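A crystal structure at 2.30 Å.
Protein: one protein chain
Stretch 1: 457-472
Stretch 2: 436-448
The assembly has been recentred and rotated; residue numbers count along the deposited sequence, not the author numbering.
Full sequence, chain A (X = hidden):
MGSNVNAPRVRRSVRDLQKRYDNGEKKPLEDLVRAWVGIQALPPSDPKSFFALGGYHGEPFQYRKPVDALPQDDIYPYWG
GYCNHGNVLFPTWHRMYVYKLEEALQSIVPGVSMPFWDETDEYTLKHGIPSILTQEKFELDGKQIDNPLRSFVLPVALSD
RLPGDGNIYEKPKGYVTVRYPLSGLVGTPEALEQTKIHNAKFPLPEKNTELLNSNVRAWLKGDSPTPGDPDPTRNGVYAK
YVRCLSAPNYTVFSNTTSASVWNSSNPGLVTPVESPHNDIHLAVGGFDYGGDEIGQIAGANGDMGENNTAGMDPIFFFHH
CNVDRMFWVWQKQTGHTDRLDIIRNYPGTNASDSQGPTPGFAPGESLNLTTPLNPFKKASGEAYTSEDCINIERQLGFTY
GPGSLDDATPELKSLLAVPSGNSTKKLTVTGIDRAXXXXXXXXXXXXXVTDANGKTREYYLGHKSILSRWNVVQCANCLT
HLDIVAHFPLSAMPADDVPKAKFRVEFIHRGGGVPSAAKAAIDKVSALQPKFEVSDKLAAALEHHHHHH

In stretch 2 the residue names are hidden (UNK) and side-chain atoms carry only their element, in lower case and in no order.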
# COMPACT_ATOMS: atom_id res chain seq x y z
N ARG A 457 33.40 -44.91 -5.70
CA ARG A 457 33.98 -44.18 -4.55
C ARG A 457 33.24 -42.85 -4.35
O ARG A 457 32.96 -42.13 -5.33
CB ARG A 457 35.46 -43.87 -4.79
CG ARG A 457 36.43 -44.88 -4.21
CD ARG A 457 37.76 -44.77 -4.93
NE ARG A 457 38.81 -45.57 -4.30
CZ ARG A 457 38.94 -46.89 -4.46
NH1 ARG A 457 38.13 -47.55 -5.27
NH2 ARG A 457 39.88 -47.53 -3.79
N GLU A 458 32.94 -42.49 -3.10
CA GLU A 458 32.34 -41.19 -2.78
C GLU A 458 33.34 -40.24 -2.08
O GLU A 458 33.95 -40.59 -1.08
CB GLU A 458 31.13 -41.34 -1.88
CG GLU A 458 30.09 -40.29 -2.21
CD GLU A 458 28.93 -40.28 -1.23
OE1 GLU A 458 29.21 -40.40 0.02
OE2 GLU A 458 27.76 -40.16 -1.72
N TYR A 459 33.47 -39.02 -2.59
CA TYR A 459 34.29 -38.04 -1.90
C TYR A 459 33.38 -36.99 -1.24
O TYR A 459 32.49 -36.43 -1.89
CB TYR A 459 35.33 -37.48 -2.87
CG TYR A 459 36.32 -38.51 -3.36
CD1 TYR A 459 37.49 -38.74 -2.66
CD2 TYR A 459 36.07 -39.26 -4.49
CE1 TYR A 459 38.40 -39.69 -3.09
CE2 TYR A 459 36.95 -40.23 -4.92
CZ TYR A 459 38.13 -40.44 -4.23
OH TYR A 459 39.03 -41.37 -4.66
N TYR A 460 33.58 -36.76 0.05
CA TYR A 460 32.86 -35.73 0.77
C TYR A 460 33.63 -34.42 0.61
O TYR A 460 34.76 -34.36 1.03
CB TYR A 460 32.63 -36.11 2.24
CG TYR A 460 31.93 -35.03 3.02
CD1 TYR A 460 30.81 -34.39 2.51
CD2 TYR A 460 32.44 -34.58 4.23
CE1 TYR A 460 30.20 -33.36 3.20
CE2 TYR A 460 31.82 -33.58 4.95
CZ TYR A 460 30.71 -32.94 4.43
OH TYR A 460 30.12 -31.95 5.16
N LEU A 461 33.04 -33.41 -0.04
CA LEU A 461 33.78 -32.15 -0.34
C LEU A 461 33.59 -31.08 0.74
O LEU A 461 34.35 -30.12 0.78
CB LEU A 461 33.26 -31.63 -1.67
CG LEU A 461 33.32 -32.64 -2.83
CD1 LEU A 461 32.84 -32.00 -4.12
CD2 LEU A 461 34.72 -33.19 -3.00
N GLY A 462 32.56 -31.21 1.58
CA GLY A 462 32.35 -30.31 2.70
C GLY A 462 30.90 -29.85 2.84
O GLY A 462 30.03 -30.35 2.13
N HIS A 463 30.67 -28.94 3.81
CA HIS A 463 29.37 -28.36 4.12
C HIS A 463 29.40 -26.82 3.98
O HIS A 463 30.44 -26.17 3.99
CB HIS A 463 28.92 -28.77 5.52
CG HIS A 463 29.71 -28.11 6.61
ND1 HIS A 463 30.81 -28.70 7.19
CD2 HIS A 463 29.59 -26.89 7.18
CE1 HIS A 463 31.31 -27.88 8.10
NE2 HIS A 463 30.58 -26.77 8.11
N LYS A 464 28.22 -26.25 3.84
CA LYS A 464 27.96 -24.84 3.92
C LYS A 464 26.65 -24.66 4.69
O LYS A 464 25.63 -25.20 4.30
CB LYS A 464 27.83 -24.21 2.54
CG LYS A 464 27.54 -22.71 2.50
CD LYS A 464 27.30 -22.26 1.06
CE LYS A 464 26.89 -20.82 0.89
NZ LYS A 464 28.09 -19.95 0.88
N SER A 465 26.74 -23.87 5.76
CA SER A 465 25.66 -23.57 6.64
C SER A 465 25.07 -22.19 6.29
O SER A 465 25.75 -21.19 6.38
CB SER A 465 26.15 -23.59 8.07
OG SER A 465 26.39 -24.93 8.53
N ILE A 466 23.81 -22.16 5.92
CA ILE A 466 23.08 -20.90 5.73
C ILE A 466 22.19 -20.67 6.97
O ILE A 466 21.09 -21.26 7.14
CB ILE A 466 22.26 -20.90 4.43
CG1 ILE A 466 23.11 -21.15 3.17
CG2 ILE A 466 21.52 -19.58 4.27
CD1 ILE A 466 23.53 -22.58 2.97
N LEU A 467 22.70 -19.86 7.87
CA LEU A 467 21.93 -19.43 9.03
C LEU A 467 20.93 -18.41 8.54
O LEU A 467 21.34 -17.38 8.01
CB LEU A 467 22.85 -18.77 10.05
CG LEU A 467 22.20 -18.21 11.30
CD1 LEU A 467 21.51 -19.31 12.09
CD2 LEU A 467 23.24 -17.52 12.16
N SER A 468 19.66 -18.73 8.65
CA SER A 468 18.67 -17.84 8.12
C SER A 468 17.62 -17.56 9.21
O SER A 468 17.97 -17.47 10.39
CB SER A 468 18.10 -18.39 6.85
OG SER A 468 17.19 -17.47 6.27
N ARG A 469 16.36 -17.50 8.84
CA ARG A 469 15.33 -16.94 9.70
C ARG A 469 14.01 -17.67 9.41
O ARG A 469 13.82 -18.16 8.27
CB ARG A 469 15.21 -15.46 9.35
CG ARG A 469 14.91 -15.25 7.88
CD ARG A 469 14.50 -13.84 7.50
NE ARG A 469 13.22 -13.61 8.13
CZ ARG A 469 12.58 -12.45 8.13
NH1 ARG A 469 11.40 -12.36 8.73
NH2 ARG A 469 13.13 -11.41 7.52
N TRP A 470 13.11 -17.76 10.38
CA TRP A 470 11.75 -18.13 10.06
C TRP A 470 11.08 -16.94 9.37
O TRP A 470 11.34 -15.82 9.78
CB TRP A 470 10.98 -18.49 11.33
CG TRP A 470 11.58 -19.62 12.08
CD1 TRP A 470 12.15 -19.57 13.32
CD2 TRP A 470 11.68 -20.99 11.64
NE1 TRP A 470 12.59 -20.81 13.68
CE2 TRP A 470 12.31 -21.70 12.68
CE3 TRP A 470 11.28 -21.66 10.49
CZ2 TRP A 470 12.55 -23.08 12.59
CZ3 TRP A 470 11.49 -23.02 10.41
CH2 TRP A 470 12.11 -23.72 11.46
N ASN A 471 10.19 -17.20 8.41
CA ASN A 471 9.44 -16.16 7.70
C ASN A 471 7.93 -16.35 7.78
O ASN A 471 7.42 -17.46 7.56
CB ASN A 471 9.70 -16.17 6.20
CG ASN A 471 10.88 -15.31 5.82
OD1 ASN A 471 11.87 -15.83 5.31
ND2 ASN A 471 10.78 -14.02 6.08
N VAL A 472 7.26 -15.24 8.02
CA VAL A 472 5.80 -15.13 7.88
C VAL A 472 5.51 -14.19 6.72
O VAL A 472 5.85 -13.02 6.79
CB VAL A 472 5.16 -14.56 9.16
CG1 VAL A 472 3.66 -14.38 9.01
CG2 VAL A 472 5.50 -15.39 10.38
N UNK A 436 12.79 -20.67 -2.18
CA UNK A 436 11.56 -20.17 -1.52
C UNK A 436 11.42 -20.80 -0.12
O UNK A 436 10.45 -21.52 0.15
c UNK A 436 10.33 -20.46 -2.39
n UNK A 436 9.94 -19.88 -5.30
c UNK A 436 9.11 -19.46 -4.36
c UNK A 436 9.73 -19.21 -3.01
o UNK A 436 7.91 -19.28 -4.56
N UNK A 437 12.34 -20.43 0.77
CA UNK A 437 12.77 -21.30 1.88
C UNK A 437 12.40 -20.70 3.26
O UNK A 437 12.44 -19.49 3.51
c UNK A 437 15.09 -20.32 1.70
c UNK A 437 14.78 -22.59 2.79
c UNK A 437 14.41 -24.04 2.54
c UNK A 437 14.27 -21.61 1.73
N UNK A 438 12.05 -21.62 4.15
CA UNK A 438 11.65 -21.38 5.51
C UNK A 438 12.79 -21.86 6.42
O UNK A 438 13.08 -23.06 6.48
c UNK A 438 10.33 -22.15 5.67
n UNK A 438 7.88 -19.94 6.69
c UNK A 438 9.41 -21.79 6.85
c UNK A 438 9.11 -20.32 7.00
o UNK A 438 9.96 -19.54 7.41
N UNK A 439 13.51 -20.95 7.08
CA UNK A 439 14.48 -21.36 8.09
C UNK A 439 15.88 -21.67 7.53
O UNK A 439 16.12 -21.63 6.34
N UNK A 440 16.78 -22.05 8.43
CA UNK A 440 18.19 -22.31 8.12
C UNK A 440 18.32 -23.62 7.33
O UNK A 440 17.37 -24.42 7.33
c UNK A 440 19.02 -22.37 9.38
o UNK A 440 18.92 -21.15 10.12
N UNK A 441 19.46 -23.80 6.65
CA UNK A 441 19.70 -25.03 5.86
C UNK A 441 21.19 -25.24 5.60
O UNK A 441 22.00 -24.33 5.72
c UNK A 441 19.20 -24.05 3.50
c UNK A 441 18.93 -21.84 2.56
c UNK A 441 18.88 -25.06 4.56
c UNK A 441 19.75 -22.17 1.50
c UNK A 441 20.00 -24.37 2.43
c UNK A 441 18.63 -22.79 3.54
c UNK A 441 20.30 -23.43 1.45
N UNK A 442 21.53 -26.50 5.33
CA UNK A 442 22.89 -26.90 5.08
C UNK A 442 22.96 -27.52 3.68
O UNK A 442 22.05 -28.22 3.28
c UNK A 442 23.16 -27.41 7.56
c UNK A 442 24.85 -28.24 5.85
c UNK A 442 23.32 -28.49 8.61
c UNK A 442 23.39 -27.91 6.13
N UNK A 443 24.04 -27.18 2.96
CA UNK A 443 24.40 -27.80 1.70
C UNK A 443 25.64 -28.66 1.97
O UNK A 443 26.58 -28.16 2.57
c UNK A 443 24.72 -26.76 0.62
c UNK A 443 23.55 -25.92 0.27
c UNK A 443 24.60 -25.56 -2.26
s UNK A 443 23.94 -24.59 -0.91
N UNK A 444 25.59 -29.94 1.60
CA UNK A 444 26.70 -30.88 1.74
C UNK A 444 27.05 -31.37 0.33
O UNK A 444 26.16 -31.74 -0.41
c UNK A 444 26.08 -32.94 4.99
c UNK A 444 26.36 -31.73 4.14
n UNK A 444 27.04 -34.68 6.46
c UNK A 444 27.34 -33.53 5.58
c UNK A 444 26.31 -32.04 2.65
N UNK A 445 28.31 -31.26 -0.08
CA UNK A 445 28.65 -31.58 -1.47
C UNK A 445 29.43 -32.90 -1.51
O UNK A 445 30.25 -33.16 -0.65
c UNK A 445 29.43 -30.44 -2.10
N UNK A 446 29.13 -33.70 -2.53
CA UNK A 446 29.77 -35.00 -2.75
C UNK A 446 30.21 -35.15 -4.22
O UNK A 446 29.58 -34.64 -5.16
c UNK A 446 28.41 -36.15 -0.96
o UNK A 446 27.28 -36.03 3.06
c UNK A 446 28.83 -36.15 -2.39
c UNK A 446 28.78 -36.77 1.35
c UNK A 446 26.91 -35.41 0.79
c UNK A 446 27.29 -35.44 -0.54
c UNK A 446 29.15 -36.79 0.01
c UNK A 446 27.65 -36.07 1.75
N UNK A 447 31.28 -35.90 -4.40
CA UNK A 447 31.68 -36.35 -5.74
C UNK A 447 31.78 -37.89 -5.74
O UNK A 447 32.38 -38.51 -4.83
c UNK A 447 32.99 -35.68 -6.14
N UNK A 448 31.15 -38.52 -6.71
CA UNK A 448 31.31 -39.96 -6.83
C UNK A 448 31.93 -40.32 -8.19
O UNK A 448 31.59 -39.71 -9.23
c UNK A 448 30.03 -40.69 -6.58
o UNK A 448 29.10 -40.36 -7.58
O HOH W 1 15.58 -19.34 4.96

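Position 436 has three side-chain carbons, the third carrying one oxygen and one nitrogen. It touches nothing on stretch 1 and is poorly ordered. The composition gives Gln 436.

Position 437 has four carbons, forked at the first, with one arm two carbons long. It is also poorly ordered and lies beside stretch 1 without close side-chain contact. It is Ile 437.

Position 438 again has three carbons ending in one oxygen and one nitrogen. The end of this side chain meets the backbone of Asn 471, an amide group facing an N-H and a carbonyl. This is Gln 438. Asn 471 N donates to Gln 438 OE1 at 2.6 Å, and Gln 438 NE2 donates to Asn 471 O at 2.7 Å.

Position 439 has no side-chain atoms. Its backbone lies against Arg 469 and the Trp 470 ring. It is Gly 439. A CB here would lie 3.0 Å from Trp 470 CZ3, a clash, and the backbone angles alone also call for glycine. Gly 439 N makes a weak hydrogen bond to Arg 469 O at 3.0 Å. A water donates a hydrogen bond to Gly 439 O, with the water O 2.7 Å from it. The same water O is 2.8 Å from Ser 468 OG and so bridges the two.

Position 440 has one carbon and then one oxygen. The oxygen accepts a nearly straight hydrogen bond from the backbone of Ser 468. It is Ser 440, with Ser 468 N to Ser 440 OG at 2.9 Å.

Position 441 has one carbon and a ring of six carbons without oxygen. Ile 466 lies over one face of the ring, its CB 4.0 Å from the ring centroid. This is Phe 441. Ile 466 CD1 is 3.7 Å from Phe 441 CE2.

Position 442 has four carbons, forked at the first, one arm being longer. It packs near His 463 and Ser 465. It is Ile 442; its CG2 is 4.1 Å from His 463 CB.

Position 443 is an unbranched chain of two carbons, sulfur and carbon. It packs near the end of Ile 466. This is Met 443. Its CG is 4.3 Å from Ile 466 CD1.

Position 444 has four carbons in a row ending in nitrogen. The chain runs close to the Tyr 460 hydroxyl. This is Lys 444. Its CE approaches Tyr 460 OH at 3.2 Å, while its NZ is bonded elsewhere in the structure.

Position 445 has a single carbon. This CB is 4.0 Å from Leu 461 CB. It is Ala 445.

Position 446 has one carbon, then a ring of six carbons bearing one oxygen. The ring meets the Tyr 460 ring obliquely, with centroids 5.1 Å apart. It is Tyr 446.

Position 447 has one carbon. This CB is 4.2 Å from Leu 461 CD1. It is Ala 447.

Position 448 has one carbon and one oxygen. Its CB is 4.4 Å from Glu 458 CG. It is Ser 448.

The contact is chiefly an antiparallel strand pair. Paired backbone bonds join Tyr 459 with Ala 447, Lys 464 with Met 443, and Ile 466 with Phe 441. Tyr 460, Tyr 446 and Lys 444 share one face; Ile 466, Phe 441 and Met 443 pack on the other. Beyond the strands, side chains of Gln 438 and Ser 440 take over by bonding stretch 1 backbone.

Stretch 2, residues 436-448: QIQGSFIMKAYAS
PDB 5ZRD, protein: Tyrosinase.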